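Local coordinates for putative uncharacterized protein (PDB 3W9A) that is a fungal family 131 glycoside hydrolase whose beta-jelly-roll catalytic domain probably hydrolyses beta-glucans, at residues Tyr33-Ser37 with Thr69-Asn73; Tyr96-Ile100 with Val116-Glu120; Ala141-Trp147 with Val184-Ala190. All coordinates share one frame; numbering follows the deposited sequence.

Contact 1. Residues Tyr33-Ser37 with Thr69-Asn73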
# COMPACT_ATOMS: atom_id res chain seq x y z
N TYR A 33 -5.04 -8.06 -11.58
CA TYR A 33 -6.26 -8.02 -12.41
C TYR A 33 -7.06 -6.72 -12.27
O TYR A 33 -7.87 -6.44 -13.13
CB TYR A 33 -7.17 -9.22 -12.12
CG TYR A 33 -7.74 -9.26 -10.72
CD1 TYR A 33 -9.00 -8.75 -10.45
CD2 TYR A 33 -7.02 -9.82 -9.68
CE1 TYR A 33 -9.53 -8.78 -9.16
CE2 TYR A 33 -7.54 -9.86 -8.39
CZ TYR A 33 -8.79 -9.34 -8.12
OH TYR A 33 -9.28 -9.39 -6.83
N ILE A 34 -6.87 -5.95 -11.19
CA ILE A 34 -7.58 -4.70 -11.01
C ILE A 34 -6.79 -3.63 -11.77
O ILE A 34 -5.93 -2.96 -11.22
CB ILE A 34 -7.76 -4.34 -9.51
CG1 ILE A 34 -8.54 -5.44 -8.78
CG2 ILE A 34 -8.51 -3.03 -9.34
CD1 ILE A 34 -8.70 -5.22 -7.29
N LYS A 35 -7.07 -3.48 -13.06
CA LYS A 35 -6.28 -2.63 -13.92
C LYS A 35 -7.05 -2.23 -15.16
O LYS A 35 -8.08 -2.84 -15.48
CB LYS A 35 -5.06 -3.42 -14.38
CG LYS A 35 -5.42 -4.62 -15.22
CD LYS A 35 -4.29 -5.61 -15.33
CE LYS A 35 -4.64 -6.74 -16.29
NZ LYS A 35 -3.71 -7.89 -16.13
N GLY A 36 -6.50 -1.27 -15.90
CA GLY A 36 -7.05 -0.85 -17.18
C GLY A 36 -6.65 -1.81 -18.29
O GLY A 36 -5.91 -2.79 -18.05
N SER A 37 -7.11 -1.50 -19.49
CA SER A 37 -6.80 -2.29 -20.70
C SER A 37 -5.40 -2.09 -21.24
O SER A 37 -4.96 -2.86 -22.10
CB SER A 37 -7.76 -1.90 -21.82
OG SER A 37 -9.07 -2.23 -21.44
N THR A 69 -7.01 5.84 -18.50
CA THR A 69 -7.30 4.49 -19.00
C THR A 69 -7.30 3.40 -17.93
O THR A 69 -7.51 2.24 -18.25
CB THR A 69 -6.29 4.06 -20.07
OG1 THR A 69 -5.03 3.72 -19.43
CG2 THR A 69 -6.10 5.17 -21.12
N ALA A 70 -7.05 3.77 -16.67
CA ALA A 70 -6.91 2.79 -15.58
C ALA A 70 -8.26 2.43 -15.00
O ALA A 70 -8.57 2.72 -13.85
CB ALA A 70 -5.99 3.35 -14.49
N THR A 71 -9.09 1.80 -15.81
CA THR A 71 -10.49 1.65 -15.50
C THR A 71 -10.78 0.16 -15.53
O THR A 71 -10.53 -0.49 -16.54
CB THR A 71 -11.34 2.43 -16.52
OG1 THR A 71 -10.92 2.12 -17.85
CG2 THR A 71 -11.16 3.91 -16.34
N TRP A 72 -11.26 -0.39 -14.42
CA TRP A 72 -11.46 -1.83 -14.33
C TRP A 72 -12.95 -2.19 -14.29
O TRP A 72 -13.51 -2.71 -15.27
CB TRP A 72 -10.72 -2.41 -13.12
CG TRP A 72 -10.91 -3.86 -12.98
CD1 TRP A 72 -10.57 -4.80 -13.89
CD2 TRP A 72 -11.49 -4.56 -11.87
NE1 TRP A 72 -10.90 -6.05 -13.42
CE2 TRP A 72 -11.47 -5.92 -12.19
CE3 TRP A 72 -12.03 -4.15 -10.64
CZ2 TRP A 72 -11.95 -6.90 -11.32
CZ3 TRP A 72 -12.51 -5.13 -9.77
CH2 TRP A 72 -12.48 -6.49 -10.11
N ASN A 73 -13.58 -1.89 -13.16
CA ASN A 73 -15.00 -2.17 -12.95
C ASN A 73 -15.86 -0.92 -13.00
O ASN A 73 -17.05 -0.98 -12.68
CB ASN A 73 -15.18 -2.79 -11.58
CG ASN A 73 -14.83 -1.82 -10.48
OD1 ASN A 73 -13.85 -1.07 -10.59
ND2 ASN A 73 -15.62 -1.80 -9.43
O HOH W 1 -8.55 0.73 -20.22

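Contact 2. Residues Tyr96-Ile100 with Val116-Glu120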
# COMPACT_ATOMS: atom_id res chain seq x y z
N TYR A 96 0.67 -5.36 8.85
CA TYR A 96 0.71 -5.19 7.41
C TYR A 96 1.63 -4.01 7.14
O TYR A 96 1.25 -2.86 7.38
CB TYR A 96 -0.68 -4.90 6.86
CG TYR A 96 -1.61 -6.07 6.65
CD1 TYR A 96 -1.88 -6.98 7.66
CD2 TYR A 96 -2.25 -6.26 5.41
CE1 TYR A 96 -2.75 -8.04 7.46
CE2 TYR A 96 -3.12 -7.30 5.20
CZ TYR A 96 -3.38 -8.19 6.22
OH TYR A 96 -4.26 -9.23 5.98
N HIS A 97 2.83 -4.31 6.65
CA HIS A 97 3.85 -3.26 6.44
C HIS A 97 3.86 -2.75 5.02
O HIS A 97 3.69 -3.51 4.05
CB HIS A 97 5.24 -3.80 6.71
CG HIS A 97 5.54 -4.07 8.14
ND1 HIS A 97 6.37 -3.27 8.89
CD2 HIS A 97 5.16 -5.08 8.96
CE1 HIS A 97 6.48 -3.76 10.11
NE2 HIS A 97 5.75 -4.86 10.18
N PHE A 98 4.13 -1.46 4.89
CA PHE A 98 4.46 -0.86 3.61
C PHE A 98 5.03 0.52 3.84
O PHE A 98 4.86 1.11 4.92
CB PHE A 98 3.23 -0.74 2.69
CG PHE A 98 2.11 0.07 3.27
CD1 PHE A 98 1.95 1.41 2.92
CD2 PHE A 98 1.23 -0.50 4.18
CE1 PHE A 98 0.94 2.17 3.48
CE2 PHE A 98 0.21 0.26 4.74
CZ PHE A 98 0.07 1.59 4.38
N SER A 99 5.69 1.03 2.80
CA SER A 99 6.18 2.40 2.75
C SER A 99 5.70 3.04 1.46
O SER A 99 5.75 2.43 0.40
CB SER A 99 7.71 2.45 2.76
OG SER A 99 8.25 1.73 3.86
N ILE A 100 5.29 4.29 1.56
CA ILE A 100 4.71 5.00 0.45
C ILE A 100 5.28 6.43 0.34
O ILE A 100 5.68 7.06 1.33
CB ILE A 100 3.18 4.96 0.59
CG1 ILE A 100 2.49 5.47 -0.67
CG2 ILE A 100 2.69 5.74 1.79
CD1 ILE A 100 1.06 4.98 -0.81
N VAL A 116 -6.09 4.41 -0.65
CA VAL A 116 -4.82 3.78 -0.90
C VAL A 116 -4.52 2.77 0.17
O VAL A 116 -4.81 3.01 1.34
CB VAL A 116 -3.71 4.82 -0.93
CG1 VAL A 116 -2.43 4.21 -1.45
CG2 VAL A 116 -4.11 6.03 -1.80
N MSE A 117 -3.95 1.63 -0.22
CA MSE A 117 -3.57 0.58 0.72
C MSE A 117 -4.77 0.18 1.57
O MSE A 117 -4.72 0.20 2.79
CB MSE A 117 -2.36 1.05 1.55
CG MSE A 117 -1.16 1.58 0.74
SE MSE A 117 -0.42 0.28 -0.57
CE MSE A 117 -0.32 -1.26 0.66
N PHE A 118 -5.84 -0.21 0.89
CA PHE A 118 -7.13 -0.43 1.53
C PHE A 118 -7.59 -1.87 1.42
O PHE A 118 -7.33 -2.54 0.41
CB PHE A 118 -8.22 0.47 0.92
CG PHE A 118 -8.44 0.31 -0.57
CD1 PHE A 118 -9.36 -0.59 -1.08
CD2 PHE A 118 -7.77 1.15 -1.46
CE1 PHE A 118 -9.56 -0.70 -2.46
CE2 PHE A 118 -7.98 1.04 -2.83
CZ PHE A 118 -8.88 0.14 -3.34
N PHE A 119 -8.28 -2.34 2.46
CA PHE A 119 -9.03 -3.58 2.36
C PHE A 119 -10.31 -3.30 1.60
O PHE A 119 -10.79 -2.16 1.59
CB PHE A 119 -9.37 -4.12 3.75
CG PHE A 119 -8.20 -4.67 4.47
CD1 PHE A 119 -7.85 -5.99 4.34
CD2 PHE A 119 -7.45 -3.86 5.30
CE1 PHE A 119 -6.76 -6.50 5.00
CE2 PHE A 119 -6.37 -4.36 5.99
CZ PHE A 119 -6.02 -5.69 5.84
N GLU A 120 -10.87 -4.34 0.98
CA GLU A 120 -12.13 -4.23 0.22
C GLU A 120 -13.23 -3.52 1.01
O GLU A 120 -13.92 -2.63 0.47
CB GLU A 120 -12.60 -5.62 -0.23
CG GLU A 120 -13.93 -5.66 -0.97
CD GLU A 120 -13.90 -5.02 -2.35
OE1 GLU A 120 -12.85 -4.59 -2.86
OE2 GLU A 120 -14.97 -4.97 -2.96

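Contact 3. Residues Ala141-Trp147 with Val184-Ala190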
# COMPACT_ATOMS: atom_id res chain seq x y z
N ALA A 141 -9.63 4.19 10.29
CA ALA A 141 -10.00 2.90 10.86
C ALA A 141 -11.48 2.93 11.23
O ALA A 141 -11.94 3.85 11.93
CB ALA A 141 -9.15 2.58 12.07
N GLY A 142 -12.24 1.96 10.72
CA GLY A 142 -13.68 1.89 11.00
C GLY A 142 -14.50 3.00 10.35
O GLY A 142 -15.65 3.18 10.70
N GLY A 143 -13.93 3.70 9.39
CA GLY A 143 -14.62 4.79 8.68
C GLY A 143 -14.22 6.19 9.15
O GLY A 143 -14.69 7.18 8.60
N THR A 144 -13.34 6.27 10.15
CA THR A 144 -12.99 7.52 10.80
C THR A 144 -11.48 7.78 10.73
O THR A 144 -10.68 6.91 11.12
CB THR A 144 -13.37 7.48 12.30
OG1 THR A 144 -14.73 7.06 12.45
CG2 THR A 144 -13.18 8.82 12.95
N GLU A 145 -11.10 8.97 10.28
CA GLU A 145 -9.69 9.39 10.30
C GLU A 145 -9.16 9.41 11.72
O GLU A 145 -9.77 10.04 12.59
CB GLU A 145 -9.50 10.79 9.69
CG GLU A 145 -8.03 11.19 9.52
CD GLU A 145 -7.85 12.57 8.91
OE1 GLU A 145 -8.24 13.57 9.53
OE2 GLU A 145 -7.30 12.66 7.79
N ARG A 146 -8.05 8.73 11.96
CA ARG A 146 -7.41 8.71 13.27
C ARG A 146 -6.05 9.41 13.28
O ARG A 146 -5.49 9.67 14.33
CB ARG A 146 -7.21 7.27 13.75
CG ARG A 146 -8.37 6.33 13.50
CD ARG A 146 -9.65 6.83 14.13
NE ARG A 146 -10.77 5.93 13.84
CZ ARG A 146 -11.59 5.42 14.75
NH1 ARG A 146 -11.48 5.71 16.04
NH2 ARG A 146 -12.57 4.62 14.36
N TRP A 147 -5.52 9.72 12.10
CA TRP A 147 -4.15 10.21 12.01
C TRP A 147 -3.94 10.80 10.63
O TRP A 147 -4.54 10.33 9.66
CB TRP A 147 -3.22 9.03 12.25
CG TRP A 147 -1.74 9.30 12.18
CD1 TRP A 147 -0.90 9.48 13.23
CD2 TRP A 147 -0.93 9.35 11.00
NE1 TRP A 147 0.38 9.67 12.79
CE2 TRP A 147 0.39 9.60 11.42
CE3 TRP A 147 -1.19 9.24 9.64
CZ2 TRP A 147 1.45 9.72 10.53
CZ3 TRP A 147 -0.13 9.37 8.75
CH2 TRP A 147 1.17 9.59 9.20
N VAL A 184 1.48 5.08 16.67
CA VAL A 184 0.91 6.43 16.74
C VAL A 184 -0.59 6.42 16.98
O VAL A 184 -1.17 7.41 17.45
CB VAL A 184 1.23 7.24 15.46
CG1 VAL A 184 2.69 7.65 15.45
CG2 VAL A 184 0.89 6.44 14.20
N VAL A 185 -1.25 5.31 16.67
CA VAL A 185 -2.66 5.15 17.01
C VAL A 185 -2.88 3.79 17.67
O VAL A 185 -2.64 2.73 17.07
CB VAL A 185 -3.60 5.33 15.80
CG1 VAL A 185 -5.06 5.25 16.25
CG2 VAL A 185 -3.34 6.66 15.08
N GLN A 186 -3.36 3.83 18.92
CA GLN A 186 -3.76 2.64 19.65
C GLN A 186 -4.93 2.02 18.94
O GLN A 186 -5.67 2.71 18.25
CB GLN A 186 -4.17 3.00 21.08
CG GLN A 186 -3.03 3.46 21.96
CD GLN A 186 -1.91 2.46 22.01
OE1 GLN A 186 -2.13 1.28 22.30
NE2 GLN A 186 -0.69 2.90 21.71
N ASN A 187 -5.12 0.72 19.15
CA ASN A 187 -6.12 -0.04 18.39
C ASN A 187 -7.53 0.47 18.65
O ASN A 187 -7.88 0.79 19.79
CB ASN A 187 -6.02 -1.54 18.68
CG ASN A 187 -5.00 -2.24 17.79
OD1 ASN A 187 -5.30 -3.24 17.14
ND2 ASN A 187 -3.81 -1.71 17.74
N VAL A 188 -8.32 0.56 17.58
CA VAL A 188 -9.71 1.03 17.65
C VAL A 188 -10.61 -0.01 16.97
O VAL A 188 -10.14 -0.74 16.10
CB VAL A 188 -9.89 2.40 16.94
CG1 VAL A 188 -8.91 3.43 17.49
CG2 VAL A 188 -9.74 2.29 15.43
N PRO A 189 -11.89 -0.08 17.37
CA PRO A 189 -12.74 -1.10 16.77
C PRO A 189 -12.97 -0.93 15.27
O PRO A 189 -13.13 0.18 14.78
CB PRO A 189 -14.06 -0.96 17.54
CG PRO A 189 -13.66 -0.42 18.87
CD PRO A 189 -12.52 0.52 18.57
N ALA A 190 -12.98 -2.05 14.56
CA ALA A 190 -13.37 -2.07 13.16
C ALA A 190 -13.74 -3.47 12.78
O ALA A 190 -13.33 -4.43 13.44
CB ALA A 190 -12.22 -1.57 12.27

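Contact 1. Residues Tyr33-Ser37 with Thr69-Asn73
At one margin of the jelly roll, where strand 30-34 gives way to loop, Tyr33, Ile34 and Gly36 meet the loop 69-73, and Trp72 provides most of the loop's share of the contact. With CG anti to the backbone N (chi1 179°), Trp72 lays its indole against the chain at Tyr33 and Ile34. The Tyr33 ring directs its edge at the indole face in an offset edge-to-face pair with the planes at 68°, and its CD1 comes 3.6 Å from CZ2 of Trp72. Ile34 sets its CA almost squarely over the five-membered ring, 4.0 Å from the centroid, a CH-pi contact. Its CG2 branch reaches the benzo half, 3.9 Å from Trp72 CE3. The carbonyl O of Tyr33 lies over the indole face, 3.1 Å from Trp72 NE1, but the angle is too poor for a hydrogen bond.

Farther along, the two segments run close enough for Gly36 CA to make C-H...O contacts, at 3.3 Å with Thr69 O and at 3.6 Å with Thr71 O. Any side chain on Gly36 would run into Thr69 O and Ala70 CA. A water bridges the segments, accepting from Ser37 N (2.8 Å) and donating to Thr69 O (2.7 Å). Inverse gamma turns centred on Ile34 and Ala70 bend both segments here. Outside them, Tyr33 OH hydrogen-bonds a glycerol, probably from the crystallisation liquor. Strand 77-83 backs both segments through backbone hydrogen bonds, Ile34 with Glu80 and Ala70 with Arg78, and Trp72 also rests on Arg78.

Contact 2. Residues Tyr96-Ile100 with Val116-Glu120
Phe98 offers a ring face to the side chain of Met117, modelled as selenomethionine, and this pair forms the middle of the contact. CG of Met117 lies over the rim of that face, 3.5 Å from Phe98 CE1, in a CH-pi contact. Bends at chi2 (-58°) and chi3 (-48°) fold the rest of the chain back across the ring, which brings the methyl CE to 3.8 Å from Phe98 CG and leaves SE above the face at 4.7 Å from the ring centroid, a distant Met-aromatic contact. Without this ring, as with an alanine here, the folded Met117 chain would probably lose the flat surface it lies on, leaving a gap between the segments.

Towards one end, Tyr96 and Phe119 meet obliquely, with ring planes at 57°; Phe119 CZ sits over the tyrosine face, 3.4 Å from Tyr96 CE2. At the other end Ile100 extends CD1 to within 3.6 Å of Val116 CG1. The nearest CA atoms of the two segments, those of Phe98 and Met117, are 8.7 Å apart. This is the interior of the jelly-roll sandwich: strand 93-101 and strand 114-119 belong to facing sheets, run in nearly opposite directions and pack through largely apolar side chains, with no hydrogen bond between them. The chain turns a corner at Met117, where the backbone takes left-handed helical angles.

In the next shell, Tyr161 meets Phe98 edge-to-face and hydrogen-bonds Met117 O through its hydroxyl, tying both partners together. Tyr96 OH is held by Leu89 O, while Phe199 meets the rings of both Tyr96 and Phe119. Ile100 and Val116 both rest against Trp215.

Contact 3. Residues Ala141-Trp147 with Val184-Ala190
Residues 184-190 close in on the type I' turn from Ala141 to Thr144, from 7.0 Å between the CA atoms of Val185 and Arg146 to 4.5 Å between those of Ala190 and Gly142; no hydrogen bond joins the two segments. Bent at chi2 (-57°), Arg146 brings its guanidinium back over the turn. Val188 fills the space between, its CG2 centred over one face of this group, 3.7 Å from Arg146 CZ, while Thr144 CG2 covers the opposite face. The group is held by a 2.6 Å hydrogen bond from Arg146 NH2 to Ala141 O (N-H...O angle 146°, the oxygen tilted out of the guanidinium plane), with weak bonds from NE to Ala141 O and Thr144 O, so the arginine also braces the turn. The same Val188 CG2 presses tightly on Ala141 CB at 3.4 Å. Beyond it, Val185 CG2 touches Trp147 CB (3.7 Å), and Val184 CG2 lies 3.7 Å from Trp147 CD1. Classic beta bulges occur on both chains, Arg146 and Trp147 facing Trp139, Val184 and Val185 facing Leu172. Strand 144-150 pairs with 136-141 and strand 182-189 with 169-176, so the packing joins outer strands of the two sheets by side chains at the protein surface.

The three contacts follow one another along the chain, each closing before the next opens, and all lie within the GH131 catalytic domain. The centre of contact 2 lies about 3 Å from that of the chain, between the two sheets; contacts 1 and 3 lie near the periphery, their centres about 19 Å and 14 Å from that of contact 2 and about 30 Å from each other. None touches another. The sheet holding strands 30-34, 114-119 and 144-150 is reached by all three, while strands 93-101 and 182-189 bring the other sheet into contacts 2 and 3. The sandwich is thus packed together in its core and along one margin, with contact 1 joining loop to strand end elsewhere.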